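Local coordinates for protein levansucrase (Bacillus subtilis, PDB 1OYG) that belongs to the levansucrase/invertase family of carbohydrate-active enzymes and folds as a five-bladed beta-propeller, at residues P40-S45 and D435-Q440; N172-D177 and N181-E186. All coordinates share one frame; numbering follows the deposited sequence.

Interaction 1 (P40-S45 and D435-Q440); sequences PEFDSS and DSILEQ
Ile437 makes every contact from 435-440, meeting Pro40, Glu41 and Phe42 of the facing loop. The two backbones stay well apart, with Pro40 CA and Ile437 CA 8.0 Å from each other.

The apolar contacts come from the longer branch of Ile437. Its CG1 lies anti to the carbonyl carbon (chi1 -65°), and CD1 continues in an extended chain toward 40-45. Ile437 CG1 is 4.2 Å from Pro40 CG at the proline ring. Ile437 CG1 also passes Phe42 CE1 at 4.1 Å. Ile437 CD1 reaches Phe42 CD1 at 4.0 Å. Ile437 thus meets the phenyl ring obliquely, at its CD1 and CE1 atoms.

There is one mixed contact. Ile437 CD1 lies 3.4 Å from Glu41 O, so the methyl rests against a peptide oxygen as well as the ring. No hydrogen bond joins the segments.

Polar contacts are local. Pro40 O sits over the centre of the Phe42 ring, 3.4 Å above its plane. Ser45 OG donates to Asp43 OD1 at 3.1 Å and comes from above the carboxylate plane. Ser45 N adds only a weak bond to the same oxygen. Next to Ile437, the buried hydroxyl of Ser436 is bonded to Val433 O and Leu422 N.

Pro419 of strand 416-426 touches both Phe42 and Ile437, while Phe421 touches Pro40. The arrangement is a small apolar surface contact between two loops. It packs an early loop and the C-terminal tail together against one antiparallel sheet of the beta-propeller.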
loop_
_atom_site.group_PDB
_atom_site.type_symbol
_atom_site.label_atom_id
_atom_site.label_comp_id
_atom_site.label_asym_id
_atom_site.label_seq_id
_atom_site.Cartn_x
_atom_site.Cartn_y
_atom_site.Cartn_z
ATOM N N PRO A 40 9.271 -12.320 -10.730
ATOM C CA PRO A 40 10.111 -12.863 -11.802
ATOM C C PRO A 40 11.241 -11.919 -12.202
ATOM O O PRO A 40 11.140 -10.701 -12.033
ATOM C CB PRO A 40 9.127 -13.058 -12.958
ATOM C CG PRO A 40 8.041 -12.087 -12.699
ATOM C CD PRO A 40 7.921 -11.978 -11.210
ATOM N N GLU A 41 12.317 -12.499 -12.715
ATOM C CA GLU A 41 13.427 -11.731 -13.253
ATOM C C GLU A 41 12.970 -10.939 -14.475
ATOM O O GLU A 41 12.268 -11.464 -15.345
ATOM C CB GLU A 41 14.577 -12.667 -13.627
ATOM C CG GLU A 41 15.820 -11.963 -14.143
ATOM C CD GLU A 41 17.052 -12.840 -14.057
ATOM O OE1 GLU A 41 17.264 -13.655 -14.974
ATOM O OE2 GLU A 41 17.808 -12.727 -13.068
ATOM N N PHE A 42 13.366 -9.672 -14.521
ATOM C CA PHE A 42 13.048 -8.785 -15.628
ATOM C C PHE A 42 14.281 -8.560 -16.497
ATOM O O PHE A 42 15.421 -8.680 -16.036
ATOM C CB PHE A 42 12.523 -7.449 -15.104
ATOM C CG PHE A 42 11.268 -7.571 -14.285
ATOM C CD1 PHE A 42 10.081 -7.996 -14.869
ATOM C CD2 PHE A 42 11.270 -7.261 -12.932
ATOM C CE1 PHE A 42 8.921 -8.110 -14.120
ATOM C CE2 PHE A 42 10.113 -7.372 -12.177
ATOM C CZ PHE A 42 8.934 -7.798 -12.773
ATOM N N ASP A 43 14.029 -8.214 -17.754
ATOM C CA ASP A 43 15.054 -8.022 -18.766
ATOM C C ASP A 43 15.350 -6.526 -18.849
ATOM O O ASP A 43 14.539 -5.758 -19.358
ATOM C CB ASP A 43 14.517 -8.563 -20.097
ATOM C CG ASP A 43 15.519 -8.497 -21.222
ATOM O OD1 ASP A 43 16.635 -7.973 -21.034
ATOM O OD2 ASP A 43 15.251 -8.951 -22.351
ATOM N N SER A 44 16.513 -6.117 -18.351
ATOM C CA SER A 44 16.834 -4.696 -18.203
ATOM C C SER A 44 16.932 -3.941 -19.532
ATOM O O SER A 44 16.726 -2.730 -19.562
ATOM C CB SER A 44 18.132 -4.515 -17.409
ATOM O OG SER A 44 19.236 -5.053 -18.107
ATOM N N SER A 45 17.242 -4.642 -20.625
ATOM C CA SER A 45 17.386 -3.985 -21.930
ATOM C C SER A 45 16.033 -3.671 -22.603
ATOM O O SER A 45 16.004 -3.043 -23.665
ATOM C CB SER A 45 18.307 -4.791 -22.863
ATOM O OG SER A 45 17.757 -6.051 -23.173
ATOM N N ASP A 435 6.322 -17.210 -16.905
ATOM C CA ASP A 435 6.529 -16.417 -18.116
ATOM C C ASP A 435 5.299 -15.596 -18.484
ATOM O O ASP A 435 4.764 -15.701 -19.586
ATOM C CB ASP A 435 6.968 -17.320 -19.265
ATOM C CG ASP A 435 8.297 -17.993 -18.986
ATOM O OD1 ASP A 435 9.106 -17.429 -18.214
ATOM O OD2 ASP A 435 8.612 -19.090 -19.485
ATOM N N SER A 436 4.864 -14.779 -17.533
ATOM C CA SER A 436 3.665 -13.958 -17.676
ATOM C C SER A 436 3.967 -12.459 -17.634
ATOM O O SER A 436 3.090 -11.655 -17.319
ATOM C CB SER A 436 2.665 -14.315 -16.577
ATOM O OG SER A 436 3.171 -13.983 -15.292
ATOM N N ILE A 437 5.195 -12.079 -17.972
ATOM C CA ILE A 437 5.577 -10.672 -17.974
ATOM C C ILE A 437 4.880 -9.942 -19.124
ATOM O O ILE A 437 4.871 -10.410 -20.263
ATOM C CB ILE A 437 7.113 -10.502 -18.047
ATOM C CG1 ILE A 437 7.767 -11.062 -16.779
ATOM C CG2 ILE A 437 7.484 -9.029 -18.219
ATOM C CD1 ILE A 437 9.251 -11.300 -16.913
ATOM N N LEU A 438 4.308 -8.791 -18.793
ATOM C CA LEU A 438 3.522 -7.981 -19.708
ATOM C C LEU A 438 4.313 -6.708 -20.006
ATOM O O LEU A 438 5.496 -6.611 -19.678
ATOM C CB LEU A 438 2.164 -7.652 -19.065
ATOM C CG LEU A 438 1.326 -8.845 -18.592
ATOM C CD1 LEU A 438 0.117 -8.386 -17.795
ATOM C CD2 LEU A 438 0.892 -9.691 -19.775
ATOM N N GLU A 439 3.668 -5.733 -20.629
ATOM C CA GLU A 439 4.300 -4.448 -20.883
ATOM C C GLU A 439 4.483 -3.667 -19.583
ATOM O O GLU A 439 3.851 -3.964 -18.567
ATOM C CB GLU A 439 3.458 -3.644 -21.873
ATOM C CG GLU A 439 3.346 -4.279 -23.253
ATOM C CD GLU A 439 4.690 -4.460 -23.930
ATOM O OE1 GLU A 439 5.532 -3.544 -23.835
ATOM O OE2 GLU A 439 4.906 -5.517 -24.556
ATOM N N GLN A 440 5.373 -2.681 -19.611
ATOM C CA GLN A 440 5.570 -1.800 -18.465
ATOM C C GLN A 440 4.290 -1.033 -18.160
ATOM O O GLN A 440 3.789 -0.292 -19.008
ATOM C CB GLN A 440 6.696 -0.810 -18.734
ATOM C CG GLN A 440 8.082 -1.395 -18.660
ATOM C CD GLN A 440 9.136 -0.348 -18.925
ATOM O OE1 GLN A 440 9.465 0.454 -18.044
ATOM N NE2 GLN A 440 9.643 -0.326 -20.141
#

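Interaction 2 (N172-D177 and N181-E186); sequences NVSASD and NINGVE
Strands 172-175 and 181-186 run antiparallel, 150° between their directions, and a beta bulge shifts the register by one residue between the Asn172 and Val173 pairings. Asn172 pairs with Gly184: Asn172 N donates to Gly184 O at 2.9 Å. Asn172 O receives Asn183 N, also at 2.9 Å. Ser174 and Asn181 form the other hydrogen-bonded pair, with Ser174 N to Asn181 O and Asn181 N to Ser174 O both 3.0 Å. Between them, Val173 and Ile182 are a non-hydrogen-bonded pair. The backbone of Gly184 adopts angles suited to glycine.

This is the end of the beta hairpin of strands 163-175 and 180-192, whose second strand is the outer edge of its propeller sheet.

Val173 CG2 meets Ile182 CG1 at 4.1 Å, the two side chains slanting across each other. Met97 of strand 94-101 touches both.

The face of Asn172 and Ser174 is polar. Asn183 is the extra residue of the bulge, and its CB points toward the other strand. Ser174 OG donates to Asn183 OD1 at 2.7 Å, in the carbonyl plane and on a lone pair.

Asn172 ND2 donates to Glu186 OE1 at 3.0 Å, on the anti side of the carboxylate. Amide and carboxylate planes stand 88° apart. Asn172 OD1 is bonded to Gln170 NE2, which probably helps fix which way the amide faces.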
loop_
_atom_site.group_PDB
_atom_site.type_symbol
_atom_site.label_atom_id
_atom_site.label_comp_id
_atom_site.label_asym_id
_atom_site.label_seq_id
_atom_site.Cartn_x
_atom_site.Cartn_y
_atom_site.Cartn_z
ATOM N N ASN A 172 -11.723 16.929 -11.744
ATOM C CA ASN A 172 -12.532 17.293 -12.902
ATOM C C ASN A 172 -11.688 17.209 -14.160
ATOM O O ASN A 172 -10.682 17.896 -14.278
ATOM C CB ASN A 172 -13.111 18.697 -12.718
ATOM C CG ASN A 172 -14.065 18.773 -11.543
ATOM O OD1 ASN A 172 -14.785 17.816 -11.262
ATOM N ND2 ASN A 172 -14.060 19.898 -10.838
ATOM N N VAL A 173 -12.094 16.340 -15.080
ATOM C CA VAL A 173 -11.317 16.034 -16.277
ATOM C C VAL A 173 -12.196 16.046 -17.523
ATOM O O VAL A 173 -13.180 15.306 -17.600
ATOM C CB VAL A 173 -10.649 14.642 -16.148
ATOM C CG1 VAL A 173 -9.884 14.271 -17.421
ATOM C CG2 VAL A 173 -9.727 14.602 -14.938
ATOM N N SER A 174 -11.829 16.878 -18.494
ATOM C CA SER A 174 -12.492 16.904 -19.795
ATOM C C SER A 174 -11.867 15.882 -20.732
ATOM O O SER A 174 -10.645 15.732 -20.771
ATOM C CB SER A 174 -12.374 18.290 -20.426
ATOM O OG SER A 174 -13.081 19.250 -19.666
ATOM N N ALA A 175 -12.712 15.188 -21.490
ATOM C CA ALA A 175 -12.265 14.148 -22.406
ATOM C C ALA A 175 -12.608 14.496 -23.848
ATOM O O ALA A 175 -13.715 14.947 -24.146
ATOM C CB ALA A 175 -12.897 12.817 -22.033
ATOM N N SER A 176 -11.641 14.285 -24.732
ATOM C CA SER A 176 -11.850 14.396 -26.169
ATOM C C SER A 176 -11.295 13.148 -26.855
ATOM O O SER A 176 -10.806 12.234 -26.188
ATOM C CB SER A 176 -11.175 15.660 -26.704
ATOM O OG SER A 176 -9.765 15.529 -26.715
ATOM N N ASP A 177 -11.363 13.114 -28.183
ATOM C CA ASP A 177 -10.903 11.959 -28.951
ATOM C C ASP A 177 -9.393 11.720 -28.829
ATOM O O ASP A 177 -8.924 10.593 -29.037
ATOM C CB ASP A 177 -11.269 12.114 -30.436
ATOM C CG ASP A 177 -12.779 12.163 -30.681
ATOM O OD1 ASP A 177 -13.569 11.870 -29.753
ATOM O OD2 ASP A 177 -13.268 12.481 -31.786
ATOM N N ASN A 181 -7.769 16.326 -20.120
ATOM C CA ASN A 181 -7.257 17.566 -19.550
ATOM C C ASN A 181 -7.836 17.777 -18.156
ATOM O O ASN A 181 -9.048 17.741 -17.979
ATOM C CB ASN A 181 -7.589 18.746 -20.472
ATOM C CG ASN A 181 -6.893 18.643 -21.826
ATOM O OD1 ASN A 181 -5.802 19.178 -22.021
ATOM N ND2 ASN A 181 -7.515 17.933 -22.760
ATOM N N ILE A 182 -6.970 17.958 -17.163
ATOM C CA ILE A 182 -7.412 18.236 -15.798
ATOM C C ILE A 182 -7.793 19.710 -15.705
ATOM O O ILE A 182 -6.968 20.588 -15.949
ATOM C CB ILE A 182 -6.312 17.883 -14.762
ATOM C CG1 ILE A 182 -5.998 16.385 -14.793
ATOM C CG2 ILE A 182 -6.750 18.295 -13.358
ATOM C CD1 ILE A 182 -4.682 16.014 -14.141
ATOM N N ASN A 183 -9.049 19.972 -15.367
ATOM C CA ASN A 183 -9.558 21.334 -15.237
ATOM C C ASN A 183 -9.392 21.889 -13.826
ATOM O O ASN A 183 -9.268 23.101 -13.636
ATOM C CB ASN A 183 -11.027 21.381 -15.662
ATOM C CG ASN A 183 -11.227 20.913 -17.084
ATOM O OD1 ASN A 183 -12.034 20.022 -17.353
ATOM N ND2 ASN A 183 -10.477 21.500 -18.003
ATOM N N GLY A 184 -9.368 20.996 -12.845
ATOM C CA GLY A 184 -9.252 21.388 -11.455
ATOM C C GLY A 184 -9.812 20.318 -10.547
ATOM O O GLY A 184 -10.116 19.217 -10.994
ATOM N N VAL A 185 -9.937 20.649 -9.269
ATOM C CA VAL A 185 -10.498 19.742 -8.283
ATOM C C VAL A 185 -11.614 20.419 -7.501
ATOM O O VAL A 185 -11.739 21.644 -7.489
ATOM C CB VAL A 185 -9.423 19.208 -7.297
ATOM C CG1 VAL A 185 -8.305 18.499 -8.050
ATOM C CG2 VAL A 185 -8.860 20.331 -6.419
ATOM N N GLU A 186 -12.431 19.598 -6.858
ATOM C CA GLU A 186 -13.442 20.080 -5.930
ATOM C C GLU A 186 -13.662 19.032 -4.846
ATOM O O GLU A 186 -13.095 17.942 -4.904
ATOM C CB GLU A 186 -14.745 20.406 -6.660
ATOM C CG GLU A 186 -15.437 19.222 -7.307
ATOM C CD GLU A 186 -16.668 19.644 -8.083
ATOM O OE1 GLU A 186 -16.503 20.230 -9.169
ATOM O OE2 GLU A 186 -17.799 19.411 -7.602
HETATM O O HOH W 1 -9.726 16.979 -23.330
#

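Overall arrangement
The two contacts lie on separate parts of the surface. Their centres are 33 Å apart and their nearest atoms about 19 Å apart, with no touch. In chain order, 40-45 comes first, then 172-177 and 181-186, then 435-440. Interaction 2 is therefore nested inside the long loop that interaction 1 closes. Interaction 2 is local and joins adjacent strands at the edge of the sheet that also holds strands 135-143 and 149-157. Interaction 1 brings together loops 390 residues apart in sequence, beside the sheet of strands 384-390 to 429-432. One contact lies in a hairpin of a propeller sheet, and the other joins an early loop to the C-terminal tail.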